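Local coordinates for beta-ketoacyl-[acyl-carrier-protein] synthase FabY (Pseudomonas aeruginosa, PDB 4CW4) that catalyses the condensation of acetyl-CoA with malonyl-ACP to give 3-oxobutanoyl-ACP, the primer that starts fatty acid biosynthesis, at residues S88-R92 and K472-G476; I94-L99 and I317-I322; R190-S195 and N312-P316; A351-F355 and A438-S442; F361-S367 and V475-T481. All blocks are in the same frame, centred on the assembly; numbering follows the deposited sequence.

Overall arrangement
Interaction 5 carries His477, whose side chain lies about 3 Å from that of Cys286, and its segment 475-481 continues directly from the helical turn of interaction 1, with which it shares Val475 and Gly476; their centres are about 9 Å apart. Interaction 4 holds His439, the other histidine of the probable Cys-His-His site, and meets interaction 1 through Lys472. Interactions 3 and 5 come together on neighbouring strands 307-314 and 366-374, joined by a salt bridge between Arg190 and Glu365. The same Glu365 is hydrogen-bonded by its OE2 to Tyr98 OH of interaction 2, whose centre stands about 13 Å from that of interaction 5. Interactions 3 and 4 are the most distant pair, centres about 23 Å apart.

Interaction 1. Residues S88-R92 and K472-G476; sequences STLVR and KAYVG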
# COMPACT_ATOMS: atom_id res chain seq x y z
N SER A 88 -12.96 25.19 17.29
CA SER A 88 -12.96 24.79 15.88
C SER A 88 -11.64 24.14 15.42
O SER A 88 -11.33 24.08 14.23
CB SER A 88 -13.27 25.98 15.00
OG SER A 88 -14.60 26.42 15.19
N THR A 89 -10.89 23.66 16.40
CA THR A 89 -9.69 22.88 16.18
C THR A 89 -9.75 21.63 17.06
O THR A 89 -10.60 21.53 17.94
CB THR A 89 -8.42 23.68 16.51
OG1 THR A 89 -8.56 24.29 17.80
CG2 THR A 89 -8.15 24.74 15.45
N LEU A 90 -8.84 20.69 16.80
CA LEU A 90 -8.69 19.46 17.57
C LEU A 90 -9.87 18.52 17.37
O LEU A 90 -10.75 18.76 16.53
CB LEU A 90 -8.40 19.74 19.05
CG LEU A 90 -7.17 20.62 19.33
CD1 LEU A 90 -6.90 20.63 20.81
CD2 LEU A 90 -5.93 20.18 18.55
N VAL A 91 -9.88 17.41 18.10
CA VAL A 91 -11.01 16.48 18.08
C VAL A 91 -12.28 17.21 18.52
O VAL A 91 -12.29 17.94 19.50
CB VAL A 91 -10.76 15.28 19.02
CG1 VAL A 91 -12.01 14.42 19.18
CG2 VAL A 91 -9.60 14.46 18.51
N ARG A 92 -13.37 17.01 17.77
CA ARG A 92 -14.65 17.66 18.07
C ARG A 92 -15.77 16.99 17.28
O ARG A 92 -15.49 16.10 16.46
CB ARG A 92 -14.58 19.15 17.74
CG ARG A 92 -14.19 19.48 16.30
CD ARG A 92 -13.67 20.92 16.19
NE ARG A 92 -13.57 21.36 14.80
CZ ARG A 92 -12.55 21.11 13.98
NH1 ARG A 92 -11.48 20.44 14.41
NH2 ARG A 92 -12.60 21.54 12.73
N LYS A 472 -2.77 11.53 20.13
CA LYS A 472 -4.14 11.25 19.67
C LYS A 472 -5.19 11.88 20.59
O LYS A 472 -6.35 12.04 20.20
CB LYS A 472 -4.39 9.75 19.52
CG LYS A 472 -3.56 9.09 18.41
CD LYS A 472 -3.80 7.58 18.35
CE LYS A 472 -2.93 6.90 17.29
NZ LYS A 472 -1.48 7.08 17.54
N ALA A 473 -4.80 12.25 21.80
CA ALA A 473 -5.73 12.97 22.67
C ALA A 473 -6.16 14.28 22.02
O ALA A 473 -7.31 14.74 22.19
CB ALA A 473 -5.07 13.26 24.01
N TYR A 474 -5.22 14.91 21.33
CA TYR A 474 -5.44 16.19 20.66
C TYR A 474 -6.04 16.07 19.26
O TYR A 474 -6.97 16.81 18.92
CB TYR A 474 -4.13 16.98 20.55
CG TYR A 474 -3.52 17.34 21.88
CD1 TYR A 474 -3.99 18.44 22.59
CD2 TYR A 474 -2.48 16.60 22.43
CE1 TYR A 474 -3.44 18.80 23.81
CE2 TYR A 474 -1.93 16.96 23.66
CZ TYR A 474 -2.41 18.07 24.34
OH TYR A 474 -1.89 18.44 25.55
N VAL A 475 -5.47 15.19 18.43
CA VAL A 475 -5.79 15.20 17.00
C VAL A 475 -6.42 13.90 16.51
O VAL A 475 -6.63 13.75 15.32
CB VAL A 475 -4.53 15.52 16.15
CG1 VAL A 475 -3.98 16.89 16.53
CG2 VAL A 475 -3.45 14.42 16.30
N GLY A 476 -6.74 13.00 17.42
CA GLY A 476 -7.32 11.74 17.02
C GLY A 476 -6.32 10.88 16.27
O GLY A 476 -5.11 11.14 16.30
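Leu90 and Tyr474 run side by side, pointing the same way, where the loop entering strand 91-93 meets the short helix 472-475 of this thiolase-fold ketosynthase. The helix leads directly into the loop of His477, a predicted active-site residue. Leu90 CD1 lies at the edge of the tyrosine ring, near its plane and 4.1 Å from Tyr474 CD1, so a methyl group meets the rim and leaves the pi face alone. Each of the two side chains sets CG anti to its carbonyl carbon (chi1 -56° in Leu90, -62° in Tyr474). The second leucine methyl, Leu90 CD2, leans toward Val475, 4.3 Å from its CG1. Leucine thus supplies two methyls, one for the ring rim and one for Val475, while tyrosine packs its ring and sends its hydroxyl to Lys503 NZ.

Val91 aims at the end of the helix. Its CG2 approaches Gly476 N to 3.4 Å, and the glycine, which leaves the helix with positive phi, has no side chain to block that methyl. Arg92 folds back over its own segment, where NH1 donates to Leu90 O at 2.8 Å, the oxygen lying close to the guanidinium plane; the group is also bonded to Gln172 O and Leu173 O and salt-bridged to Glu95. One backbone bond joins the two segments: Val91 N donates to Tyr474 O at 3.1 Å, with the donor tilted 24° from the carbonyl plane.

Interaction 2. Residues I94-L99 and I317-I322; sequences IEPQYL and ILPECI
Tyr98 presents one face of its ring to Ile317 in an apolar contact between the loop after strand 91-93 and the start of helix 319-327. The two side chains are set at a slant, with Ile317 CD1 over the ring face and Ile317 CB 4.0 Å from Tyr98 CD1. The flat tyrosine offers a surface on which a beta-branched residue can spread, while its hydroxyl is engaged elsewhere, with Glu365 OE2. Ile94 and Ile322 reach toward each other tip to tip, their CD1 methyls 3.8 Å apart. Leu99 slips past Pro319 in the opposite direction and brings its CD2 within 3.8 Å of Pro319 CD. The same methyl stands 4.0 Å from Ile322 CD1. Leu99 gets its CD2 there with CG tucked between the backbone N and the carbonyl carbon (chi1 53°). Proline fits its place, since the first turn of a helix asks for no donated N-H, and Leu318 just before it is the N-cap residue.

The polar part is carried by water. One molecule donates both its protons, to Tyr98 O at 2.7 Å and to Ile317 O at 2.9 Å, and so spans two backbone carbonyls that could not bond to each other. Glu320 of the same helix packs on Met242 of the second subunit, its carboxylate bonded to Gln243 NE2. Cohesion here therefore comes chiefly from van der Waals packing, with a water supplying the protons that the two carbonyl acceptors lack.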
# COMPACT_ATOMS: atom_id res chain seq x y z
N ILE A 94 -18.32 16.09 14.45
CA ILE A 94 -18.15 16.14 13.01
C ILE A 94 -19.00 17.24 12.39
O ILE A 94 -20.21 17.30 12.63
CB ILE A 94 -18.52 14.79 12.37
CG1 ILE A 94 -17.56 13.69 12.86
CG2 ILE A 94 -18.49 14.89 10.83
CD1 ILE A 94 -18.01 12.30 12.49
N GLU A 95 -18.36 18.08 11.59
CA GLU A 95 -18.98 19.29 11.04
C GLU A 95 -19.54 19.07 9.64
O GLU A 95 -19.16 18.12 8.96
CB GLU A 95 -17.97 20.45 11.11
CG GLU A 95 -17.64 20.79 12.56
CD GLU A 95 -16.59 21.86 12.73
OE1 GLU A 95 -16.16 22.47 11.72
OE2 GLU A 95 -16.20 22.10 13.90
N PRO A 96 -20.47 19.94 9.22
CA PRO A 96 -21.22 19.67 7.99
C PRO A 96 -20.41 19.59 6.71
O PRO A 96 -20.88 19.00 5.74
CB PRO A 96 -22.19 20.84 7.89
CG PRO A 96 -22.16 21.54 9.18
CD PRO A 96 -20.95 21.13 9.93
N GLN A 97 -19.23 20.18 6.69
CA GLN A 97 -18.39 20.14 5.52
C GLN A 97 -17.90 18.71 5.21
O GLN A 97 -17.39 18.46 4.12
CB GLN A 97 -17.22 21.13 5.63
CG GLN A 97 -16.22 20.88 6.77
CD GLN A 97 -16.58 21.60 8.05
OE1 GLN A 97 -17.75 21.94 8.29
NE2 GLN A 97 -15.58 21.84 8.90
N TYR A 98 -18.04 17.80 6.17
CA TYR A 98 -17.77 16.37 5.97
C TYR A 98 -19.05 15.58 5.72
O TYR A 98 -19.19 14.91 4.70
CB TYR A 98 -17.04 15.77 7.18
CG TYR A 98 -15.76 16.49 7.46
CD1 TYR A 98 -14.60 16.16 6.78
CD2 TYR A 98 -15.72 17.53 8.35
CE1 TYR A 98 -13.43 16.85 6.99
CE2 TYR A 98 -14.55 18.22 8.58
CZ TYR A 98 -13.42 17.88 7.91
OH TYR A 98 -12.29 18.61 8.17
N LEU A 99 -19.94 15.62 6.70
CA LEU A 99 -21.18 14.85 6.68
C LEU A 99 -22.02 15.25 7.88
O LEU A 99 -21.53 15.93 8.80
CB LEU A 99 -20.89 13.34 6.76
CG LEU A 99 -19.99 12.91 7.92
CD1 LEU A 99 -20.84 12.38 9.07
CD2 LEU A 99 -18.95 11.89 7.50
N ILE A 317 -12.59 10.74 6.89
CA ILE A 317 -13.81 11.17 7.54
C ILE A 317 -14.96 11.08 6.52
O ILE A 317 -15.34 12.07 5.90
CB ILE A 317 -13.70 12.55 8.18
CG1 ILE A 317 -12.46 12.64 9.09
CG2 ILE A 317 -14.96 12.84 8.96
CD1 ILE A 317 -12.16 14.04 9.59
N LEU A 318 -15.48 9.85 6.38
CA LEU A 318 -16.47 9.48 5.38
C LEU A 318 -17.40 8.50 6.07
O LEU A 318 -16.94 7.74 6.91
CB LEU A 318 -15.81 8.80 4.17
CG LEU A 318 -14.79 9.63 3.39
CD1 LEU A 318 -13.97 8.76 2.43
CD2 LEU A 318 -15.50 10.73 2.64
N PRO A 319 -18.70 8.51 5.71
CA PRO A 319 -19.63 7.63 6.43
C PRO A 319 -19.22 6.15 6.39
O PRO A 319 -19.39 5.44 7.37
CB PRO A 319 -20.95 7.82 5.69
CG PRO A 319 -20.84 9.17 5.05
CD PRO A 319 -19.39 9.37 4.74
N GLU A 320 -18.70 5.68 5.27
CA GLU A 320 -18.37 4.26 5.12
C GLU A 320 -17.21 3.86 6.03
O GLU A 320 -17.23 2.78 6.63
CB GLU A 320 -18.03 3.96 3.66
CG GLU A 320 -19.18 4.16 2.65
CD GLU A 320 -19.38 5.61 2.23
OE1 GLU A 320 -18.60 6.51 2.66
OE2 GLU A 320 -20.31 5.83 1.43
N CYS A 321 -16.21 4.73 6.14
CA CYS A 321 -15.07 4.45 7.02
C CYS A 321 -15.51 4.42 8.46
O CYS A 321 -15.10 3.56 9.22
CB CYS A 321 -13.98 5.48 6.83
SG CYS A 321 -13.29 5.51 5.22
N ILE A 322 -16.36 5.38 8.84
CA ILE A 322 -16.84 5.44 10.19
C ILE A 322 -17.65 4.19 10.52
O ILE A 322 -17.43 3.56 11.56
CB ILE A 322 -17.66 6.73 10.45
CG1 ILE A 322 -16.76 7.98 10.32
CG2 ILE A 322 -18.31 6.68 11.82
CD1 ILE A 322 -17.54 9.28 10.24
O HOH W 1 -17.57 12.84 4.23

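Interaction 3. Residues R190-S195 and N312-P316; sequences RGLQMS and NSEAP
Ser313 and Gly191 form the polar link between helix 190-204 and the end of strand 307-314. Ser313 has its OG anti to the backbone N (chi1 -175°), and from there the hydroxyl donates to Gly191 O at 2.7 Å, in the carbonyl plane and on a lone pair. That oxygen also accepts the regular helical bond from Ser195 N at 3.1 Å, so two donors grip one buried acceptor. Serine suits the site because it is short enough to stay between strand and helix.

Close packing makes up the rest. Gly191, having no side chain, lets the backbones approach until its CA is 5.0 Å from that of Ala315. Arg190 CG and Met194 SD converge on the Ala315 methyl from the helix side, at 3.8 Å and 4.0 Å from Ala315 CB. The arginine's aliphatic stem thus packs while its NE forms a salt bridge with Glu365. Farther along, Ser195 CB meets Ser313 CB at 3.9 Å.

Glu314, whose side chain is turned from the helix, accepts from Ile229 N and Met230 N and lies about 7 Å from the Cys286 side chain. Segments 190-195 and 312-314 run in broadly opposed directions, their axes 143° apart, as where a helix covers a sheet of the layered thiolase fold.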
# COMPACT_ATOMS: atom_id res chain seq x y z
N ARG A 190 -9.74 14.28 -1.57
CA ARG A 190 -9.28 15.13 -0.46
C ARG A 190 -7.89 14.71 0.03
O ARG A 190 -7.08 15.58 0.32
CB ARG A 190 -10.29 15.07 0.68
CG ARG A 190 -9.92 15.96 1.87
CD ARG A 190 -11.08 16.06 2.83
NE ARG A 190 -10.76 16.84 4.02
CZ ARG A 190 -10.82 18.17 4.09
NH1 ARG A 190 -11.17 18.88 3.02
NH2 ARG A 190 -10.52 18.79 5.22
N GLY A 191 -7.61 13.42 0.07
CA GLY A 191 -6.29 12.96 0.51
C GLY A 191 -5.17 13.43 -0.39
O GLY A 191 -4.05 13.64 0.06
N LEU A 192 -5.46 13.59 -1.68
CA LEU A 192 -4.46 14.08 -2.61
C LEU A 192 -4.27 15.58 -2.47
O LEU A 192 -3.15 16.05 -2.53
CB LEU A 192 -4.77 13.68 -4.04
CG LEU A 192 -4.88 12.17 -4.28
CD1 LEU A 192 -4.82 11.86 -5.79
CD2 LEU A 192 -3.83 11.35 -3.52
N GLN A 193 -5.36 16.32 -2.28
CA GLN A 193 -5.27 17.74 -1.98
C GLN A 193 -4.40 17.97 -0.75
O GLN A 193 -3.53 18.83 -0.75
CB GLN A 193 -6.66 18.32 -1.74
CG GLN A 193 -7.63 18.17 -2.91
CD GLN A 193 -9.02 18.57 -2.56
OE1 GLN A 193 -9.29 19.07 -1.47
NE2 GLN A 193 -9.91 18.39 -3.48
N MET A 194 -4.63 17.18 0.29
CA MET A 194 -3.90 17.33 1.54
C MET A 194 -2.43 17.00 1.35
O MET A 194 -1.58 17.66 1.92
CB MET A 194 -4.53 16.48 2.64
CG MET A 194 -5.85 17.06 3.13
SD MET A 194 -6.75 16.09 4.34
CE MET A 194 -5.53 15.90 5.64
N SER A 195 -2.14 16.01 0.52
CA SER A 195 -0.75 15.63 0.28
C SER A 195 -0.01 16.74 -0.43
O SER A 195 1.11 17.08 -0.07
CB SER A 195 -0.66 14.33 -0.54
OG SER A 195 0.70 13.92 -0.65
N ASN A 312 2.75 10.80 4.89
CA ASN A 312 1.50 10.11 4.57
C ASN A 312 0.39 11.14 4.45
O ASN A 312 0.52 12.29 4.90
CB ASN A 312 1.15 9.10 5.66
CG ASN A 312 1.90 7.79 5.54
OD1 ASN A 312 2.77 7.47 6.35
ND2 ASN A 312 1.56 7.02 4.52
N SER A 313 -0.72 10.71 3.86
CA SER A 313 -1.90 11.53 3.77
C SER A 313 -3.13 10.64 3.87
O SER A 313 -3.27 9.70 3.09
CB SER A 313 -1.96 12.27 2.45
OG SER A 313 -3.08 13.14 2.48
N GLU A 314 -3.98 10.92 4.84
CA GLU A 314 -5.20 10.16 5.04
C GLU A 314 -6.35 11.12 5.33
O GLU A 314 -6.25 11.99 6.19
CB GLU A 314 -5.05 9.17 6.20
CG GLU A 314 -6.09 8.05 6.17
CD GLU A 314 -5.59 6.78 5.52
OE1 GLU A 314 -4.51 6.28 5.90
OE2 GLU A 314 -6.30 6.25 4.66
N ALA A 315 -7.44 10.94 4.59
CA ALA A 315 -8.65 11.73 4.74
C ALA A 315 -9.83 10.75 4.80
O ALA A 315 -10.54 10.54 3.83
CB ALA A 315 -8.81 12.71 3.57
N PRO A 316 -10.02 10.13 5.97
CA PRO A 316 -10.98 9.04 6.12
C PRO A 316 -12.30 9.44 6.77
O PRO A 316 -13.05 8.54 7.14
CB PRO A 316 -10.24 8.10 7.04
CG PRO A 316 -9.58 9.07 8.01
CD PRO A 316 -9.21 10.29 7.19

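Interaction 4. Residues A351-F355 and A438-S442; sequences ASRPF and AHGSS
Ser442 turns its OG anti to its own backbone N (chi1 -163°), which carries the hydroxyl to Arg353 N; Phe355, its CG anti to the carbonyl carbon (chi1 -60°), swings its ring toward Ala438. These two placements hold together the loop before strand 366-374 and the loop of His439. Arg353 N donates to Ser442 OG at 2.7 Å, with an N-H...O angle of 159°. A water hydrogen-bonded to Ser442 OG at 2.8 Å also donates to Ala351 O, giving a second link.

Another water donates to Ser352 OG at 2.9 Å and to Ser441 O, joining the two loops again; Ser352 OG is bonded to Lys472 O as well. The carbon contacts lie toward the other end. Pro354 CG rests 3.3 Å from Gly440 O, its CG and CB both against that carbonyl oxygen. Ala438 CB sits at the edge of the phenyl ring, near its plane, 3.7 Å from Phe355 CE2. Gly440 suits a crossing where phi is positive and both Pro354 and Phe355 crowd in, and its N-H is held by Glu450.

His439, a predicted active-site residue, lies in this loop with its carbonyl bonded to Lys472 NZ. Two irregular loops are thus fixed at one end by a serine hydroxyl, a backbone N-H and bridging waters, and at the other by proline and phenylalanine packed on small residues.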
# COMPACT_ATOMS: atom_id res chain seq x y z
N ALA A 351 -13.39 13.11 23.27
CA ALA A 351 -13.69 11.76 22.78
C ALA A 351 -12.47 10.84 22.87
O ALA A 351 -12.61 9.63 23.04
CB ALA A 351 -14.20 11.79 21.36
N SER A 352 -11.29 11.44 22.75
CA SER A 352 -10.03 10.69 22.74
C SER A 352 -9.29 10.88 24.06
O SER A 352 -8.78 11.97 24.36
CB SER A 352 -9.18 11.12 21.56
OG SER A 352 -8.07 10.26 21.42
N ARG A 353 -9.25 9.79 24.83
CA ARG A 353 -8.79 9.77 26.22
C ARG A 353 -7.73 8.68 26.45
O ARG A 353 -7.97 7.70 27.15
CB ARG A 353 -10.00 9.48 27.13
CG ARG A 353 -10.99 10.64 27.22
CD ARG A 353 -12.38 10.14 27.64
NE ARG A 353 -13.38 11.18 27.86
CZ ARG A 353 -13.72 11.69 29.04
NH1 ARG A 353 -13.10 11.29 30.16
NH2 ARG A 353 -14.68 12.61 29.12
N PRO A 354 -6.58 8.79 25.75
CA PRO A 354 -5.52 7.78 25.93
C PRO A 354 -5.18 7.56 27.41
O PRO A 354 -5.01 8.51 28.14
CB PRO A 354 -4.33 8.41 25.19
CG PRO A 354 -4.92 9.39 24.24
CD PRO A 354 -6.14 9.93 24.95
N PHE A 355 -5.12 6.29 27.81
CA PHE A 355 -4.74 5.88 29.16
C PHE A 355 -5.73 6.25 30.26
O PHE A 355 -5.47 5.94 31.42
CB PHE A 355 -3.31 6.32 29.49
CG PHE A 355 -2.30 5.73 28.55
CD1 PHE A 355 -2.00 4.38 28.58
CD2 PHE A 355 -1.72 6.51 27.58
CE1 PHE A 355 -1.14 3.83 27.66
CE2 PHE A 355 -0.83 5.98 26.67
CZ PHE A 355 -0.53 4.63 26.72
N ALA A 438 3.49 7.59 22.97
CA ALA A 438 2.72 6.37 23.03
C ALA A 438 1.75 6.32 21.88
O ALA A 438 1.24 7.33 21.42
CB ALA A 438 1.95 6.28 24.32
N HIS A 439 1.48 5.10 21.44
CA HIS A 439 0.45 4.86 20.45
C HIS A 439 -0.85 5.47 20.96
O HIS A 439 -1.50 6.23 20.25
CB HIS A 439 0.29 3.37 20.20
CG HIS A 439 -0.75 3.05 19.20
ND1 HIS A 439 -0.68 3.48 17.89
CD2 HIS A 439 -1.91 2.35 19.30
CE1 HIS A 439 -1.74 3.04 17.23
NE2 HIS A 439 -2.51 2.37 18.07
N GLY A 440 -1.21 5.15 22.20
CA GLY A 440 -2.25 5.88 22.93
C GLY A 440 -3.51 6.12 22.12
O GLY A 440 -3.90 7.27 21.92
N SER A 441 -4.15 5.05 21.69
CA SER A 441 -5.25 5.15 20.74
C SER A 441 -6.60 5.39 21.40
O SER A 441 -7.57 5.62 20.69
CB SER A 441 -5.31 3.87 19.90
OG SER A 441 -5.30 2.75 20.75
N SER A 442 -6.65 5.36 22.73
CA SER A 442 -7.88 5.58 23.50
C SER A 442 -8.81 4.37 23.49
O SER A 442 -10.03 4.52 23.36
CB SER A 442 -8.65 6.83 23.06
OG SER A 442 -9.59 7.24 24.05
O HOH W 2 -12.30 6.76 23.87
O HOH W 3 -8.14 8.16 19.40

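Interaction 5. Residues F361-S367 and V475-T481; sequences FTLAESS and VGHSLAT
Phe361 and His477 meet edge to face, the imidazole edge turned toward the phenyl face, with ring centroids 4.8 Å apart and planes at 55°. His477 CD2 stands over the phenylalanine, toward its rim. Two backbone bonds clamp the chains beside this pair in a single parallel bridge: His477 N donates to Thr362 O at 2.8 Å, nearly along the C=O axis, while Ala364 N reaches His477 O from above its carbonyl plane.

The tight packing continues from this bridge. Ala364 CB is only 3.0 Å from Val475 O, and Gly476, with positive phi, lies close to Thr362 O and Ala364 CB, where a side chain would have little room. Ser366 CB and Ser478 CB press together at 3.4 Å, closer than usual for two carbons, while the hydroxyls of both residues bond to Asp485. Thr481 OG1 donates to Ser366 O at 3.0 Å. Ala364 O, buried with no hydrogen-bond partner, is met by the CA-H of Ser478 at 3.3 Å.

By contrast, the chains are less tightly packed where a water lies between Glu365 O and Val475 O. Leu363 lies across Leu479, but the details of that contact are doubtful, since Leu363 is modelled in two conformers.

Leu479 N donates to His477 ND1 at 3.1 Å, tilted from the ring plane, which limits the ring's rotation beside Cys286. Backbone bonds, a phenyl face and a neighbouring N-H together set the imidazole, consistent with the Cys-His-His triad of the KAS I/II family.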
# COMPACT_ATOMS: atom_id res chain seq x y z
N PHE A 361 -11.15 4.50 19.61
CA PHE A 361 -10.41 5.58 19.01
C PHE A 361 -11.32 6.55 18.25
O PHE A 361 -12.50 6.27 18.01
CB PHE A 361 -9.19 5.07 18.20
CG PHE A 361 -9.46 4.52 16.82
CD1 PHE A 361 -9.52 5.34 15.71
CD2 PHE A 361 -9.50 3.16 16.61
CE1 PHE A 361 -9.68 4.85 14.44
CE2 PHE A 361 -9.67 2.64 15.32
CZ PHE A 361 -9.76 3.50 14.25
N THR A 362 -10.76 7.70 17.91
CA THR A 362 -11.42 8.72 17.12
C THR A 362 -10.71 8.86 15.79
O THR A 362 -9.50 9.09 15.74
CB THR A 362 -11.37 10.06 17.87
OG1 THR A 362 -12.20 9.97 19.04
CG2 THR A 362 -11.84 11.22 17.00
N LEU A 363 -11.47 8.74 14.72
CA LEU A 363 -10.96 8.85 13.37
C LEU A 363 -10.57 10.30 13.06
O LEU A 363 -11.27 11.23 13.45
CB LEU A 363 -12.04 8.38 12.41
CG LEU A 363 -11.68 8.17 10.96
CD1 LEU A 363 -10.67 7.06 10.83
CD2 LEU A 363 -12.94 7.83 10.20
N ALA A 364 -9.47 10.49 12.34
CA ALA A 364 -8.96 11.81 12.02
C ALA A 364 -8.33 11.86 10.64
O ALA A 364 -7.93 10.83 10.08
CB ALA A 364 -7.94 12.25 13.04
N GLU A 365 -8.21 13.07 10.11
CA GLU A 365 -7.49 13.31 8.87
C GLU A 365 -6.20 14.08 9.14
O GLU A 365 -6.15 14.99 9.97
CB GLU A 365 -8.36 14.12 7.90
CG GLU A 365 -8.78 15.49 8.40
CD GLU A 365 -9.76 16.23 7.49
OE1 GLU A 365 -10.21 15.66 6.45
OE2 GLU A 365 -10.09 17.38 7.82
N SER A 366 -5.15 13.73 8.40
CA SER A 366 -3.86 14.39 8.54
C SER A 366 -3.00 14.09 7.35
O SER A 366 -3.04 12.98 6.82
CB SER A 366 -3.13 13.88 9.77
OG SER A 366 -1.90 14.59 9.96
N SER A 367 -2.22 15.07 6.93
CA SER A 367 -1.12 14.82 6.00
C SER A 367 0.10 15.51 6.56
O SER A 367 0.05 16.68 6.91
CB SER A 367 -1.41 15.31 4.59
OG SER A 367 -0.32 14.97 3.73
N VAL A 475 -5.47 15.19 18.43
CA VAL A 475 -5.79 15.20 17.00
C VAL A 475 -6.42 13.90 16.51
O VAL A 475 -6.63 13.75 15.32
CB VAL A 475 -4.53 15.52 16.15
CG1 VAL A 475 -3.98 16.89 16.53
CG2 VAL A 475 -3.45 14.42 16.30
N GLY A 476 -6.74 13.00 17.42
CA GLY A 476 -7.32 11.74 17.02
C GLY A 476 -6.32 10.88 16.27
O GLY A 476 -5.11 11.14 16.30
N HIS A 477 -6.85 9.85 15.63
CA HIS A 477 -6.07 8.80 14.98
C HIS A 477 -6.19 8.93 13.47
O HIS A 477 -7.22 8.59 12.89
CB HIS A 477 -6.64 7.47 15.44
CG HIS A 477 -5.78 6.30 15.10
ND1 HIS A 477 -4.82 6.36 14.12
CD2 HIS A 477 -5.72 5.05 15.62
CE1 HIS A 477 -4.20 5.19 14.06
NE2 HIS A 477 -4.72 4.38 14.96
N SER A 478 -5.14 9.43 12.83
CA SER A 478 -5.14 9.68 11.39
C SER A 478 -4.64 8.50 10.56
O SER A 478 -4.28 8.65 9.39
CB SER A 478 -4.33 10.93 11.06
OG SER A 478 -2.99 10.75 11.49
N LEU A 479 -4.66 7.31 11.16
CA LEU A 479 -4.50 6.07 10.41
C LEU A 479 -3.07 6.01 9.85
O LEU A 479 -2.13 5.96 10.64
CB LEU A 479 -5.59 5.90 9.34
CG LEU A 479 -7.04 5.94 9.84
CD1 LEU A 479 -8.00 5.56 8.72
CD2 LEU A 479 -7.28 5.06 11.07
N ALA A 480 -2.88 6.03 8.52
CA ALA A 480 -1.51 5.99 7.99
C ALA A 480 -0.63 7.06 8.61
O ALA A 480 0.54 6.83 8.89
CB ALA A 480 -1.46 6.13 6.47
N THR A 481 -1.19 8.24 8.83
CA THR A 481 -0.40 9.40 9.21
C THR A 481 -0.18 9.47 10.71
O THR A 481 0.50 10.37 11.19
CB THR A 481 -1.12 10.66 8.70
OG1 THR A 481 -1.51 10.44 7.34
CG2 THR A 481 -0.23 11.90 8.76
O HOH W 4 -6.27 15.58 12.71